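Local coordinates for fiber protein 2 (Fowl adenovirus 1, PDB 2VTW) that forms, as a homotrimer, the short-fibre spike of the capsid, whose C-terminal head, the domain given here, probably attaches the virus to a receptor on the host cell, at residues A[97-106]-A[196-205]; A[134-144]-A[183-193]. All coordinates share one frame; numbering follows the deposited sequence.

Contact 1: A[97-106]-A[196-205]; sequences NISMTSFEPA and CPAARAPVTV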
# COMPACT_ATOMS: atom_id res chain seq x y z
N ASN A 97 -22.20 -3.62 18.45
CA ASN A 97 -23.25 -4.41 17.80
C ASN A 97 -23.02 -4.72 16.31
O ASN A 97 -23.94 -5.17 15.62
CB ASN A 97 -24.64 -3.76 17.99
CG ASN A 97 -24.82 -2.46 17.20
OD1 ASN A 97 -23.91 -1.64 17.08
ND2 ASN A 97 -26.05 -2.24 16.71
N ILE A 98 -21.79 -4.51 15.82
CA ILE A 98 -21.49 -4.76 14.41
C ILE A 98 -21.24 -6.26 14.19
O ILE A 98 -20.63 -6.94 15.04
CB ILE A 98 -20.33 -3.79 13.88
CG1 ILE A 98 -20.61 -3.36 12.44
CG2 ILE A 98 -18.95 -4.39 14.01
CD1 ILE A 98 -21.84 -2.52 12.29
N SER A 99 -21.74 -6.77 13.07
CA SER A 99 -21.54 -8.15 12.67
C SER A 99 -20.11 -8.40 12.18
O SER A 99 -19.54 -7.55 11.48
CB SER A 99 -22.52 -8.53 11.56
OG SER A 99 -22.22 -9.82 11.01
N MET A 100 -19.57 -9.57 12.52
CA MET A 100 -18.27 -10.01 12.01
C MET A 100 -18.29 -10.15 10.50
O MET A 100 -17.22 -10.15 9.87
CB MET A 100 -17.87 -11.35 12.64
CG MET A 100 -17.27 -11.22 14.03
SD MET A 100 -15.69 -10.33 14.08
CE MET A 100 -14.62 -11.48 13.25
N THR A 101 -19.48 -10.28 9.91
CA THR A 101 -19.64 -10.34 8.46
C THR A 101 -19.21 -9.02 7.81
O THR A 101 -19.01 -8.95 6.59
CB THR A 101 -21.09 -10.70 8.02
OG1 THR A 101 -21.98 -9.68 8.42
CG2 THR A 101 -21.55 -12.02 8.59
N SER A 102 -19.04 -7.98 8.61
CA SER A 102 -18.53 -6.72 8.10
C SER A 102 -17.03 -6.81 7.74
O SER A 102 -16.49 -5.89 7.09
CB SER A 102 -18.77 -5.62 9.12
OG SER A 102 -20.14 -5.55 9.50
N PHE A 103 -16.36 -7.90 8.11
CA PHE A 103 -14.94 -8.07 7.85
C PHE A 103 -14.60 -9.22 6.91
O PHE A 103 -13.43 -9.55 6.71
CB PHE A 103 -14.18 -8.12 9.18
CG PHE A 103 -14.50 -6.98 10.03
CD1 PHE A 103 -13.90 -5.74 9.80
CD2 PHE A 103 -15.53 -7.06 10.96
CE1 PHE A 103 -14.26 -4.64 10.54
CE2 PHE A 103 -15.90 -5.94 11.70
CZ PHE A 103 -15.27 -4.73 11.48
N GLU A 104 -15.65 -9.79 6.31
CA GLU A 104 -15.48 -10.79 5.29
C GLU A 104 -15.02 -10.09 4.01
O GLU A 104 -15.66 -9.15 3.56
CB GLU A 104 -16.80 -11.49 5.00
CG GLU A 104 -16.69 -12.65 4.04
CD GLU A 104 -18.07 -13.20 3.59
OE1 GLU A 104 -19.10 -12.84 4.22
OE2 GLU A 104 -18.07 -14.01 2.63
N PRO A 105 -13.92 -10.58 3.43
CA PRO A 105 -13.49 -10.04 2.14
C PRO A 105 -14.38 -10.52 1.00
O PRO A 105 -14.91 -11.65 1.06
CB PRO A 105 -12.09 -10.60 2.00
CG PRO A 105 -12.17 -11.93 2.75
CD PRO A 105 -13.03 -11.64 3.91
N ALA A 106 -14.56 -9.69 -0.02
CA ALA A 106 -15.32 -10.09 -1.20
C ALA A 106 -14.69 -11.28 -1.88
O ALA A 106 -13.49 -11.53 -1.76
CB ALA A 106 -15.49 -8.89 -2.20
N CYS A 196 -8.37 -4.60 0.45
CA CYS A 196 -9.17 -5.33 -0.53
C CYS A 196 -10.63 -4.95 -0.37
O CYS A 196 -11.02 -4.37 0.66
CB CYS A 196 -8.95 -6.84 -0.43
SG CYS A 196 -9.62 -7.66 1.06
N PRO A 197 -11.44 -5.20 -1.41
CA PRO A 197 -12.87 -5.08 -1.29
C PRO A 197 -13.44 -6.05 -0.27
O PRO A 197 -13.07 -7.22 -0.23
CB PRO A 197 -13.37 -5.42 -2.70
CG PRO A 197 -12.20 -5.08 -3.59
CD PRO A 197 -11.04 -5.54 -2.79
N ALA A 198 -14.34 -5.52 0.55
CA ALA A 198 -15.16 -6.28 1.47
C ALA A 198 -16.40 -6.79 0.75
O ALA A 198 -16.87 -6.14 -0.17
CB ALA A 198 -15.58 -5.36 2.63
N ALA A 199 -16.93 -7.94 1.18
CA ALA A 199 -18.22 -8.49 0.69
C ALA A 199 -19.36 -7.49 0.83
O ALA A 199 -20.25 -7.45 -0.01
CB ALA A 199 -18.56 -9.78 1.42
N ARG A 200 -19.35 -6.66 1.85
CA ARG A 200 -20.45 -5.71 2.05
C ARG A 200 -20.00 -4.53 2.89
O ARG A 200 -19.00 -4.62 3.58
CB ARG A 200 -21.62 -6.42 2.77
CG ARG A 200 -21.22 -7.05 4.10
CD ARG A 200 -22.26 -7.96 4.65
NE ARG A 200 -22.47 -9.13 3.80
CZ ARG A 200 -21.69 -10.20 3.73
NH1 ARG A 200 -20.60 -10.34 4.48
NH2 ARG A 200 -22.02 -11.17 2.93
N ALA A 201 -20.75 -3.43 2.85
CA ALA A 201 -20.58 -2.34 3.80
C ALA A 201 -20.92 -2.87 5.21
O ALA A 201 -21.48 -3.96 5.35
CB ALA A 201 -21.45 -1.12 3.42
N PRO A 202 -20.51 -2.16 6.27
CA PRO A 202 -20.77 -2.70 7.62
C PRO A 202 -22.27 -2.92 7.95
O PRO A 202 -23.08 -2.07 7.63
CB PRO A 202 -20.17 -1.64 8.54
CG PRO A 202 -19.10 -0.97 7.66
CD PRO A 202 -19.75 -0.90 6.33
N VAL A 203 -22.59 -4.07 8.55
CA VAL A 203 -23.96 -4.42 9.00
C VAL A 203 -23.98 -4.80 10.47
O VAL A 203 -23.09 -5.53 10.95
CB VAL A 203 -24.57 -5.61 8.22
CG1 VAL A 203 -25.08 -5.15 6.90
CG2 VAL A 203 -23.54 -6.74 8.07
N THR A 204 -25.01 -4.34 11.19
CA THR A 204 -25.24 -4.74 12.58
C THR A 204 -25.76 -6.17 12.69
O THR A 204 -26.32 -6.71 11.73
CB THR A 204 -26.25 -3.85 13.25
OG1 THR A 204 -27.42 -3.78 12.42
CG2 THR A 204 -25.68 -2.46 13.46
N VAL A 205 -25.54 -6.77 13.86
CA VAL A 205 -26.06 -8.11 14.15
C VAL A 205 -27.58 -8.05 14.31
O VAL A 205 -28.12 -7.00 14.72
CB VAL A 205 -25.45 -8.72 15.44
CG1 VAL A 205 -23.95 -8.95 15.29
CG2 VAL A 205 -25.75 -7.80 16.64
OXT VAL A 205 -28.27 -9.04 14.01
O HOH W 1 -17.68 -7.58 4.39
O HOH W 2 -11.70 -9.36 -1.74
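Arg200 and Glu104 carry the charged part of this contact. NH1 of Arg200 lies 2.9 Å from OE1 of Glu104 in a nearly straight salt bridge (175°), which meets the carboxylate from above its plane, and the same nitrogen gives a second bond to Thr101 O at 3.0 Å. Both acceptors sit at the edge of the guanidinium, practically in its plane, while CB of Ala199 lies over one face, toward its rim. The Arg200 chain reaches them by bending at chi3 (65°).

Backbone bonds run from Val205 N to Asn97 O and Ser99 N to Val203 O at one end, from Ala199 N to Glu104 O and Ala106 N to Pro197 O at the other. In between, OG of Ser102, set beside its own backbone N (chi1 -54°), accepts from Val203 N at 3.0 Å and donates to Ser99 O.

Apolar touches are fewer: CD1 of Ile98 reaches CB of Pro202 at 4.2 Å, and both residues also pack on Ala5 of strand 4-23.

In the fibre head, the C-terminal tail past strand 185-197 is thus held to the 97-106 loop by backbone bridges at both ends and directional side-chain bonds between them, not by a broad apolar interface.

Contact 2: A[134-144]-A[183-193]; sequences YRPIFTGSLNT and VNGTVAIGPVV. With SO4 (sulfate ion), chain N.
Val183 meets Leu142 first, its CG1 resting 3.6 Å from Leu142 CA. Asn184 O then takes weak bonds from the backbone N of Ser141 and Leu142, while its ND2 turns to Thr54. Gly185 faces Gly140 with only 4.0 Å between their CA atoms, a spacing that leaves no room for a side chain on either. At Thr186, OG1 lies between backbone N and carbonyl carbon (chi1 78°), which brings it 2.8 Å from Thr139 OG1 in a hydroxyl-hydroxyl hydrogen bond; the two backbones are also joined by a reciprocal pair. Val187 lies on the other face, its CG2 at the edge of the Phe138 ring, 3.8 Å from CE1, and its CB 3.7 Å from Leu142 CD2.

This is an antiparallel pairing within the beta-sheet of the fibre head, which runs on through Tyr134 and Arg135 into a strand of the third subunit. Arg135 NH2 also donates to sulfate O1 (2.9 Å); this ion, probably from the crystallisation liquor, is shared with Arg127 of that subunit. Ala188 exchanges two backbone bonds with Ile137. Past Ile189, whose CD1 touches Tyr134 CB, water 4 links Gly190 N to Arg135 O. Val192 lays CG2 over one face of the Tyr134 ring, 4.0 Å from its centroid and 14° off the normal.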
# COMPACT_ATOMS: atom_id res chain seq x y z
N TYR A 134 9.13 -6.24 3.57
CA TYR A 134 9.35 -5.75 4.94
C TYR A 134 10.71 -6.17 5.46
O TYR A 134 11.28 -7.17 5.03
CB TYR A 134 8.28 -6.29 5.93
CG TYR A 134 6.91 -5.89 5.56
CD1 TYR A 134 6.26 -4.84 6.20
CD2 TYR A 134 6.26 -6.54 4.54
CE1 TYR A 134 4.98 -4.46 5.81
CE2 TYR A 134 5.01 -6.18 4.14
CZ TYR A 134 4.38 -5.13 4.77
OH TYR A 134 3.12 -4.83 4.32
N ARG A 135 11.20 -5.38 6.38
CA ARG A 135 12.31 -5.84 7.20
C ARG A 135 11.80 -6.01 8.63
O ARG A 135 11.31 -5.06 9.23
CB ARG A 135 13.48 -4.87 7.16
CG ARG A 135 14.67 -5.37 7.96
CD ARG A 135 15.78 -4.34 8.07
NE ARG A 135 16.58 -4.29 6.84
CZ ARG A 135 16.73 -3.22 6.05
NH1 ARG A 135 16.17 -2.06 6.33
NH2 ARG A 135 17.52 -3.30 4.98
N PRO A 136 11.94 -7.22 9.18
CA PRO A 136 11.56 -7.47 10.56
C PRO A 136 12.68 -7.15 11.56
O PRO A 136 13.82 -6.89 11.18
CB PRO A 136 11.30 -8.96 10.57
CG PRO A 136 12.30 -9.50 9.64
CD PRO A 136 12.51 -8.44 8.56
N ILE A 137 12.32 -7.24 12.84
CA ILE A 137 13.23 -7.06 13.97
C ILE A 137 13.57 -8.44 14.58
O ILE A 137 12.68 -9.28 14.78
CB ILE A 137 12.53 -6.21 15.05
CG1 ILE A 137 12.89 -4.72 14.92
CG2 ILE A 137 12.96 -6.67 16.43
CD1 ILE A 137 13.98 -4.27 15.87
N PHE A 138 14.85 -8.67 14.90
CA PHE A 138 15.28 -9.89 15.58
C PHE A 138 15.79 -9.65 16.99
O PHE A 138 16.16 -8.54 17.36
CB PHE A 138 16.42 -10.60 14.85
CG PHE A 138 16.25 -10.67 13.39
CD1 PHE A 138 15.11 -11.20 12.84
CD2 PHE A 138 17.26 -10.23 12.54
CE1 PHE A 138 14.95 -11.25 11.46
CE2 PHE A 138 17.10 -10.28 11.16
CZ PHE A 138 15.94 -10.78 10.62
N THR A 139 15.80 -10.75 17.75
CA THR A 139 16.63 -10.92 18.93
C THR A 139 17.26 -12.33 18.84
O THR A 139 16.84 -13.17 18.04
CB THR A 139 15.84 -10.73 20.27
OG1 THR A 139 14.94 -11.82 20.48
CG2 THR A 139 15.07 -9.38 20.28
N GLY A 140 18.29 -12.58 19.65
CA GLY A 140 19.00 -13.86 19.62
C GLY A 140 19.82 -14.02 18.36
O GLY A 140 20.21 -13.04 17.74
N SER A 141 20.09 -15.26 17.98
CA SER A 141 20.83 -15.56 16.76
C SER A 141 19.94 -15.71 15.52
O SER A 141 20.46 -15.88 14.43
CB SER A 141 21.67 -16.84 16.94
OG SER A 141 20.86 -17.97 17.26
N LEU A 142 18.62 -15.66 15.69
CA LEU A 142 17.69 -15.76 14.54
C LEU A 142 17.90 -14.59 13.59
O LEU A 142 17.92 -13.44 14.04
CB LEU A 142 16.21 -15.81 15.00
CG LEU A 142 15.10 -15.91 13.94
CD1 LEU A 142 15.22 -17.17 13.06
CD2 LEU A 142 13.74 -15.85 14.62
N ASN A 143 18.09 -14.89 12.30
CA ASN A 143 18.23 -13.89 11.23
C ASN A 143 17.58 -14.40 9.95
O ASN A 143 18.19 -15.10 9.14
CB ASN A 143 19.71 -13.51 10.98
CG ASN A 143 19.88 -12.28 10.08
OD1 ASN A 143 19.03 -11.97 9.23
ND2 ASN A 143 20.97 -11.56 10.27
N THR A 144 16.31 -14.02 9.77
CA THR A 144 15.54 -14.36 8.56
C THR A 144 15.88 -13.50 7.34
O THR A 144 15.45 -13.81 6.21
CB THR A 144 14.02 -14.16 8.82
OG1 THR A 144 13.78 -12.79 9.18
CG2 THR A 144 13.52 -15.09 9.97
N VAL A 183 18.81 -22.78 15.94
CA VAL A 183 18.73 -21.31 15.91
C VAL A 183 17.68 -20.81 16.86
O VAL A 183 16.56 -21.29 16.85
CB VAL A 183 18.38 -20.80 14.50
CG1 VAL A 183 18.11 -19.29 14.52
CG2 VAL A 183 19.49 -21.16 13.53
N ASN A 184 18.02 -19.82 17.68
CA ASN A 184 17.11 -19.33 18.71
C ASN A 184 16.95 -17.82 18.71
O ASN A 184 17.80 -17.09 18.20
CB ASN A 184 17.62 -19.80 20.08
CG ASN A 184 17.36 -21.28 20.32
OD1 ASN A 184 18.29 -22.10 20.36
ND2 ASN A 184 16.07 -21.63 20.46
N GLY A 185 15.86 -17.36 19.32
CA GLY A 185 15.57 -15.95 19.42
C GLY A 185 14.18 -15.67 18.91
O GLY A 185 13.33 -16.56 18.89
N THR A 186 13.94 -14.43 18.49
CA THR A 186 12.63 -13.95 18.05
C THR A 186 12.71 -13.15 16.74
O THR A 186 13.76 -12.60 16.40
CB THR A 186 11.91 -13.08 19.15
OG1 THR A 186 12.45 -11.76 19.18
CG2 THR A 186 11.99 -13.74 20.54
N VAL A 187 11.58 -13.13 16.02
CA VAL A 187 11.40 -12.32 14.81
C VAL A 187 10.01 -11.71 14.92
O VAL A 187 9.06 -12.38 15.31
CB VAL A 187 11.55 -13.14 13.51
CG1 VAL A 187 10.54 -14.29 13.48
CG2 VAL A 187 11.40 -12.22 12.25
N ALA A 188 9.92 -10.41 14.69
CA ALA A 188 8.69 -9.66 14.78
C ALA A 188 8.57 -8.77 13.53
O ALA A 188 9.56 -8.14 13.10
CB ALA A 188 8.65 -8.82 16.05
N ILE A 189 7.38 -8.76 12.95
CA ILE A 189 7.16 -8.16 11.64
C ILE A 189 5.87 -7.39 11.66
O ILE A 189 4.89 -7.82 12.26
CB ILE A 189 7.10 -9.23 10.53
CG1 ILE A 189 6.87 -8.59 9.15
CG2 ILE A 189 6.00 -10.22 10.82
CD1 ILE A 189 7.14 -9.52 7.99
N GLY A 190 5.90 -6.23 11.00
CA GLY A 190 4.72 -5.41 10.77
C GLY A 190 4.97 -3.94 10.97
O GLY A 190 6.10 -3.53 11.27
N PRO A 191 3.91 -3.12 10.84
CA PRO A 191 2.56 -3.56 10.45
C PRO A 191 2.48 -3.95 8.98
O PRO A 191 2.99 -3.23 8.12
CB PRO A 191 1.68 -2.34 10.75
CG PRO A 191 2.61 -1.17 10.72
CD PRO A 191 3.99 -1.68 11.05
N VAL A 192 1.91 -5.12 8.70
CA VAL A 192 1.68 -5.56 7.34
C VAL A 192 0.27 -5.11 6.99
O VAL A 192 -0.68 -5.58 7.63
CB VAL A 192 1.79 -7.06 7.24
CG1 VAL A 192 1.47 -7.53 5.81
CG2 VAL A 192 3.20 -7.52 7.68
N VAL A 193 0.13 -4.20 6.02
CA VAL A 193 -1.18 -3.61 5.74
C VAL A 193 -1.65 -4.09 4.39
O VAL A 193 -0.91 -4.04 3.39
CB VAL A 193 -1.21 -2.06 5.87
CG1 VAL A 193 -2.58 -1.53 5.59
CG2 VAL A 193 -0.76 -1.59 7.26
S SO4 N . 20.86 -4.75 5.28
O1 SO4 N . 19.63 -5.22 4.60
O2 SO4 N . 20.87 -5.18 6.68
O3 SO4 N . 21.99 -5.43 4.66
O4 SO4 N . 21.05 -3.30 5.20
O HOH W 3 2.44 -2.63 5.07
O HOH W 4 8.52 -4.90 10.11
O HOH W 5 11.88 -9.52 17.48

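In the fold
Contacts 1 and 2 both draw on strand 185-197 but lie on opposite sides of the chain's centre, their own centres about 32 Å apart. Contact 2 uses the body of that strand, as a regular antiparallel neighbour of strand 129-140; contact 1 uses its last two residues and the tail beyond, held to a loop by two isolated backbone bridges. Neither is wholly core: Tyr134, Val187 and Val192 are buried in contact 2 but Thr139 and Gly140 exposed; in contact 1 Ile98, Ser102 and Pro202 are buried, Asn97 and Val205 exposed. To their backbone bonds contact 1 adds a salt bridge and a serine hydroxyl, contact 2 aliphatic and aromatic packing. Contact 2 adjoins the third subunit along a shared sheet; in contact 1 Pro197 packs on Gln36 of the second.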